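Local coordinates for RagB/SusD domain protein (Flavobacterium johnsoniae, PDB 5J90), which binds chitin as a SusD homolog of a chitin utilization locus, and is probably a lipoprotein of the outer membrane that helps capture chitin chains for uptake, at residues K95-N100 / E125-M130; V200-T205 / Y328-A333. All coordinates share one frame; numbering follows the deposited sequence.

From the N terminus, the chain first runs through helix 83-108, turns, and comes back as helix 113-134; interaction 1 joins these two neighbours and closes a short, mostly helical loop. Interaction 2 opens only after interaction 1 is complete, so the two follow in series and neither nest nor cross. It spans a much longer excursion, from helix 196-213 to the corner just before helix 332-344. Their centres lie about 17 Å apart, and helix 113-134 bridges them: the carboxylate of Glu-125, from 125-130, packs against the ring of Phe-202 and against Leu-329, tying the early helical pair to helix 196-213 and the corner before helix 332-344.

Interaction 1. Residues K95-N100 / E125-M130; sequences KNVMFN and EGMHRM
Met-127 lays its thioether over the side chain of Met-98, its chain set roughly perpendicular to that of Met-98. The touch is mutual: Met-98 SD lies 3.9 Å from Met-127 CG, and Met-127 SD comes to 4.0 Å from Met-98 CB. Bends at both chi2 (-56°) and chi3 (-67°) fold the Met-127 chain back on itself, so that CG, SD and CE all meet the other helix within a small space. Unbranched and easily bent, methionine can follow the space between the two helices.

Val-97 fills the adjoining position. Its CG1, anti to the backbone N, reaches 4.1 Å from Gly-126 CA and also touches the sulfur of Met-127; the Val-97 and Met-127 side chains lie alongside one another but run in opposite senses. Gly-126 suits this place because a beta carbon there would collide with Val-97 CG1; without one, the CA atoms of Val-97 and Gly-126 come to 6.4 Å. The short helix segments cross at -118°, with their axes 9.6 Å apart.

Tyr-139 touches both Met-98 and Met-127, while Met-36 of helix 33-37 packs on Val-97. Were Met-127 cut back to an alanine, the space beside Met-98 would probably be left unfilled and Val-97 CG1 would lose the sulfur it packs on.

All four touching residues are buried, and what joins the helices here is apolar packing through methyl, methylene and thioether groups. The chemistry therefore implies a contact that probably owes its stability to close fit and the burial of apolar surface, with no directional bond between the two segments.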
loop_
_atom_site.group_PDB
_atom_site.type_symbol
_atom_site.label_atom_id
_atom_site.label_comp_id
_atom_site.label_asym_id
_atom_site.label_seq_id
_atom_site.Cartn_x
_atom_site.Cartn_y
_atom_site.Cartn_z
ATOM N N LYS A 95 -2.450 -28.451 -5.367
ATOM C CA LYS A 95 -2.696 -29.835 -5.746
ATOM C C LYS A 95 -3.816 -30.464 -4.919
ATOM O O LYS A 95 -4.598 -31.268 -5.427
ATOM C CB LYS A 95 -1.412 -30.651 -5.593
ATOM C CG LYS A 95 -1.546 -32.123 -5.958
ATOM C CD LYS A 95 -1.472 -32.325 -7.460
ATOM C CE LYS A 95 -1.634 -33.792 -7.829
ATOM N NZ LYS A 95 -1.512 -33.998 -9.298
ATOM N N ASN A 96 -3.904 -30.077 -3.650
ATOM C CA ASN A 96 -4.801 -30.762 -2.718
ATOM C C ASN A 96 -6.005 -29.968 -2.271
ATOM O O ASN A 96 -7.089 -30.520 -2.124
ATOM C CB ASN A 96 -4.026 -31.237 -1.500
ATOM C CG ASN A 96 -3.029 -32.300 -1.850
ATOM O OD1 ASN A 96 -3.405 -33.398 -2.259
ATOM N ND2 ASN A 96 -1.750 -31.981 -1.723
ATOM N N VAL A 97 -5.828 -28.679 -2.021
ATOM C CA VAL A 97 -6.973 -27.864 -1.650
ATOM C C VAL A 97 -7.689 -27.325 -2.886
ATOM O O VAL A 97 -8.873 -27.601 -3.100
ATOM C CB VAL A 97 -6.573 -26.714 -0.703
ATOM C CG1 VAL A 97 -7.771 -25.829 -0.417
ATOM C CG2 VAL A 97 -6.002 -27.288 0.587
ATOM N N MET A 98 -6.976 -26.563 -3.714
ATOM C CA MET A 98 -7.629 -25.911 -4.841
ATOM C C MET A 98 -8.180 -26.903 -5.859
ATOM O O MET A 98 -9.307 -26.748 -6.323
ATOM C CB MET A 98 -6.704 -24.890 -5.518
ATOM C CG MET A 98 -7.420 -23.993 -6.507
ATOM S SD MET A 98 -8.577 -22.874 -5.675
ATOM C CE MET A 98 -9.117 -21.906 -7.087
ATOM N N PHE A 99 -7.390 -27.915 -6.210
ATOM C CA PHE A 99 -7.877 -28.841 -7.223
ATOM C C PHE A 99 -9.164 -29.529 -6.787
ATOM O O PHE A 99 -10.099 -29.674 -7.574
ATOM C CB PHE A 99 -6.856 -29.904 -7.622
ATOM C CG PHE A 99 -7.454 -30.957 -8.501
ATOM C CD1 PHE A 99 -7.667 -30.705 -9.845
ATOM C CD2 PHE A 99 -7.879 -32.165 -7.971
ATOM C CE1 PHE A 99 -8.260 -31.652 -10.656
ATOM C CE2 PHE A 99 -8.471 -33.121 -8.783
ATOM C CZ PHE A 99 -8.667 -32.859 -10.121
ATOM N N ASN A 100 -9.215 -29.955 -5.533
ATOM C CA ASN A 100 -10.409 -30.631 -5.068
ATOM C C ASN A 100 -11.612 -29.712 -4.908
ATOM O O ASN A 100 -12.742 -30.125 -5.134
ATOM C CB ASN A 100 -10.121 -31.465 -3.823
ATOM C CG ASN A 100 -9.281 -32.672 -4.151
ATOM O OD1 ASN A 100 -9.737 -33.576 -4.850
ATOM N ND2 ASN A 100 -8.049 -32.687 -3.678
ATOM N N GLU A 125 -11.147 -21.392 3.480
ATOM C CA GLU A 125 -10.258 -21.653 4.611
ATOM C C GLU A 125 -8.833 -21.952 4.154
ATOM O O GLU A 125 -7.870 -21.434 4.721
ATOM C CB GLU A 125 -10.801 -22.795 5.476
ATOM C CG GLU A 125 -9.792 -23.373 6.473
ATOM C CD GLU A 125 -9.207 -22.362 7.462
ATOM O OE1 GLU A 125 -9.747 -21.235 7.618
ATOM O OE2 GLU A 125 -8.179 -22.715 8.092
ATOM N N GLY A 126 -8.678 -22.772 3.118
ATOM C CA GLY A 126 -7.342 -23.071 2.636
ATOM C C GLY A 126 -6.735 -21.960 1.796
ATOM O O GLY A 126 -5.543 -21.636 1.929
ATOM N N MET A 127 -7.533 -21.365 0.918
ATOM C CA MET A 127 -6.971 -20.423 -0.049
ATOM C C MET A 127 -6.753 -18.993 0.459
ATOM O O MET A 127 -5.905 -18.281 -0.089
ATOM C CB MET A 127 -7.750 -20.449 -1.373
ATOM C CG MET A 127 -7.785 -21.844 -2.032
ATOM S SD MET A 127 -6.158 -22.587 -2.331
ATOM C CE MET A 127 -5.504 -21.479 -3.578
ATOM N N HIS A 128 -7.469 -18.566 1.505
ATOM C CA HIS A 128 -7.147 -17.246 2.063
ATOM C C HIS A 128 -5.713 -17.237 2.592
ATOM O O HIS A 128 -5.006 -16.232 2.493
ATOM C CB HIS A 128 -8.162 -16.758 3.124
ATOM C CG HIS A 128 -7.909 -17.279 4.513
ATOM N ND1 HIS A 128 -8.338 -18.521 4.935
ATOM C CD2 HIS A 128 -7.261 -16.728 5.569
ATOM C CE1 HIS A 128 -7.973 -18.709 6.194
ATOM N NE2 HIS A 128 -7.321 -17.635 6.603
ATOM N N ARG A 129 -5.258 -18.375 3.117
ATOM C CA ARG A 129 -3.872 -18.506 3.562
ATOM C C ARG A 129 -2.910 -18.299 2.393
ATOM O O ARG A 129 -1.885 -17.615 2.517
ATOM C CB ARG A 129 -3.655 -19.879 4.207
ATOM C CG ARG A 129 -4.354 -20.023 5.559
ATOM C CD ARG A 129 -4.611 -21.497 5.944
ATOM N NE ARG A 129 -3.436 -22.362 5.768
ATOM C CZ ARG A 129 -2.463 -22.524 6.661
ATOM N NH1 ARG A 129 -2.480 -21.879 7.822
ATOM N NH2 ARG A 129 -1.447 -23.342 6.401
ATOM N N MET A 130 -3.250 -18.879 1.246
ATOM C CA MET A 130 -2.434 -18.743 0.045
ATOM C C MET A 130 -2.289 -17.287 -0.391
ATOM O O MET A 130 -1.172 -16.808 -0.597
ATOM C CB MET A 130 -3.030 -19.584 -1.084
ATOM C CG MET A 130 -2.100 -19.749 -2.291
ATOM S SD MET A 130 -0.710 -20.891 -2.004
ATOM C CE MET A 130 -1.586 -22.455 -1.876
#

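Interaction 2. Residues V200-T205 / Y328-A333; sequences VRFANT and YLMNAA
The sulfur-aromatic contact joins Met-330 to Phe-202. Met-330 SD approaches the ring at its edge, near the ring plane: it stands 5.0 Å from the centroid of the Phe-202 ring, 82° off the normal, and 3.8 Å from Phe-202 CE1. In this direction the sulfur meets the slightly positive rim of C-H groups, which suits a polarisable, electron-rich atom. The side chain of Met-330 is extended through chi1 and chi2 (-178° and -175°), carrying the sulfur across to the helix, and it bends only at chi3, bringing the methyl CE beside Phe-202 CE1 as well.

Apolar packing adds Thr-205, one turn further along the helix. Its methyl CG2 meets the same sulfur, with Met-330 SD 3.5 Å from Thr-205 CG2, so the thioether is received between a methyl group and a ring edge.

A hydrogen bond within 200-205 holds the Thr-205 side chain in place. Thr-205 OG1 donates to Arg-201 O at 2.8 Å, and Arg-201 O also accepts from Thr-205 N, at 3.1 Å. Threonine suits the position because it can turn its hydroxyl back to its own helix while presenting its methyl to Met-330. The hydroxyl is also hydrogen-bonded to Met-237 N.

Around this buried contact, Phe-244 stacks with the Phe-202 ring. Leu-329 and Met-330 both face Phe-244 with backbone hydrogen bonds, forming a classic beta bulge at the corner after strand 326-328. The arrangement is a Met-aromatic contact that packs this bulge, just ahead of helix 332-344, against helix 196-213 in the largely helical SusD-like fold.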
loop_
_atom_site.group_PDB
_atom_site.type_symbol
_atom_site.label_atom_id
_atom_site.label_comp_id
_atom_site.label_asym_id
_atom_site.label_seq_id
_atom_site.Cartn_x
_atom_site.Cartn_y
_atom_site.Cartn_z
ATOM N N VAL A 200 -21.928 -23.315 9.119
ATOM C CA VAL A 200 -22.318 -21.940 8.816
ATOM C C VAL A 200 -21.701 -20.984 9.834
ATOM O O VAL A 200 -21.184 -19.924 9.464
ATOM C CB VAL A 200 -23.854 -21.766 8.764
ATOM C CG1 VAL A 200 -24.225 -20.284 8.663
ATOM C CG2 VAL A 200 -24.436 -22.552 7.595
ATOM N N ARG A 201 -21.705 -21.369 11.106
ATOM C CA ARG A 201 -21.129 -20.539 12.152
ATOM C C ARG A 201 -19.625 -20.357 11.911
ATOM O O ARG A 201 -19.074 -19.268 12.137
ATOM C CB ARG A 201 -21.435 -21.150 13.532
ATOM C CG ARG A 201 -21.052 -20.281 14.711
ATOM C CD ARG A 201 -21.680 -20.799 16.012
ATOM N NE ARG A 201 -23.137 -20.681 16.013
ATOM C CZ ARG A 201 -23.986 -21.707 16.014
ATOM N NH1 ARG A 201 -23.539 -22.960 16.002
ATOM N NH2 ARG A 201 -25.293 -21.478 16.038
ATOM N N PHE A 202 -18.963 -21.410 11.434
ATOM C CA PHE A 202 -17.556 -21.304 11.057
ATOM C C PHE A 202 -17.411 -20.334 9.883
ATOM O O PHE A 202 -16.580 -19.422 9.933
ATOM C CB PHE A 202 -16.954 -22.678 10.723
ATOM C CG PHE A 202 -15.599 -22.604 10.056
ATOM C CD1 PHE A 202 -14.575 -21.836 10.601
ATOM C CD2 PHE A 202 -15.351 -23.299 8.882
ATOM C CE1 PHE A 202 -13.328 -21.756 9.982
ATOM C CE2 PHE A 202 -14.104 -23.225 8.265
ATOM C CZ PHE A 202 -13.104 -22.462 8.815
ATOM N N ALA A 203 -18.222 -20.503 8.843
ATOM C CA ALA A 203 -18.157 -19.608 7.691
ATOM C C ALA A 203 -18.342 -18.147 8.105
ATOM O O ALA A 203 -17.633 -17.270 7.604
ATOM C CB ALA A 203 -19.192 -19.999 6.633
ATOM N N ASN A 204 -19.293 -17.873 9.001
ATOM C CA ASN A 204 -19.487 -16.512 9.495
ATOM C C ASN A 204 -18.225 -15.992 10.184
ATOM O O ASN A 204 -17.835 -14.827 10.010
ATOM C CB ASN A 204 -20.651 -16.449 10.493
ATOM C CG ASN A 204 -21.996 -16.795 9.872
ATOM O OD1 ASN A 204 -22.212 -16.638 8.668
ATOM N ND2 ASN A 204 -22.922 -17.254 10.711
ATOM N N THR A 205 -17.585 -16.846 10.980
ATOM C CA THR A 205 -16.417 -16.420 11.739
ATOM C C THR A 205 -15.223 -16.190 10.801
ATOM O O THR A 205 -14.446 -15.252 10.982
ATOM C CB THR A 205 -16.056 -17.447 12.825
ATOM O OG1 THR A 205 -17.236 -17.777 13.569
ATOM C CG2 THR A 205 -15.024 -16.870 13.787
ATOM N N TYR A 328 -6.077 -27.573 15.592
ATOM C CA TYR A 328 -6.973 -26.411 15.611
ATOM C C TYR A 328 -6.552 -25.378 14.580
ATOM O O TYR A 328 -5.374 -25.020 14.478
ATOM C CB TYR A 328 -7.023 -25.788 17.006
ATOM C CG TYR A 328 -7.846 -26.606 17.975
ATOM C CD1 TYR A 328 -7.330 -27.756 18.551
ATOM C CD2 TYR A 328 -9.156 -26.257 18.276
ATOM C CE1 TYR A 328 -8.088 -28.518 19.423
ATOM C CE2 TYR A 328 -9.921 -27.008 19.143
ATOM C CZ TYR A 328 -9.375 -28.138 19.712
ATOM O OH TYR A 328 -10.129 -28.902 20.575
ATOM N N LEU A 329 -7.524 -24.911 13.807
ATOM C CA LEU A 329 -7.258 -23.919 12.772
ATOM C C LEU A 329 -7.958 -22.585 13.034
ATOM O O LEU A 329 -7.552 -21.559 12.491
ATOM C CB LEU A 329 -7.631 -24.469 11.395
ATOM C CG LEU A 329 -6.780 -25.651 10.938
ATOM C CD1 LEU A 329 -7.365 -26.244 9.662
ATOM C CD2 LEU A 329 -5.330 -25.227 10.742
ATOM N N MET A 330 -9.002 -22.588 13.858
ATOM C CA MET A 330 -9.640 -21.342 14.293
ATOM C C MET A 330 -10.385 -21.591 15.604
ATOM O O MET A 330 -11.397 -22.299 15.623
ATOM C CB MET A 330 -10.593 -20.803 13.228
ATOM C CG MET A 330 -11.246 -19.473 13.609
ATOM S SD MET A 330 -12.471 -18.903 12.406
ATOM C CE MET A 330 -11.418 -18.332 11.091
ATOM N N ASN A 331 -9.883 -21.013 16.689
ATOM C CA ASN A 331 -10.494 -21.184 18.004
ATOM C C ASN A 331 -11.611 -20.194 18.265
ATOM O O ASN A 331 -11.587 -19.075 17.753
ATOM C CB ASN A 331 -9.460 -20.979 19.109
ATOM C CG ASN A 331 -8.304 -21.941 19.028
ATOM O OD1 ASN A 331 -8.485 -23.135 18.780
ATOM N ND2 ASN A 331 -7.106 -21.431 19.268
ATOM N N ALA A 332 -12.569 -20.578 19.102
ATOM C CA ALA A 332 -13.606 -19.649 19.515
ATOM C C ALA A 332 -13.028 -18.352 20.098
ATOM O O ALA A 332 -13.607 -17.281 19.911
ATOM C CB ALA A 332 -14.551 -20.328 20.511
ATOM N N ALA A 333 -11.899 -18.432 20.795
ATOM C CA ALA A 333 -11.299 -17.228 21.374
ATOM C C ALA A 333 -11.070 -16.144 20.320
ATOM O O ALA A 333 -11.314 -14.963 20.574
ATOM C CB ALA A 333 -9.998 -17.552 22.091
#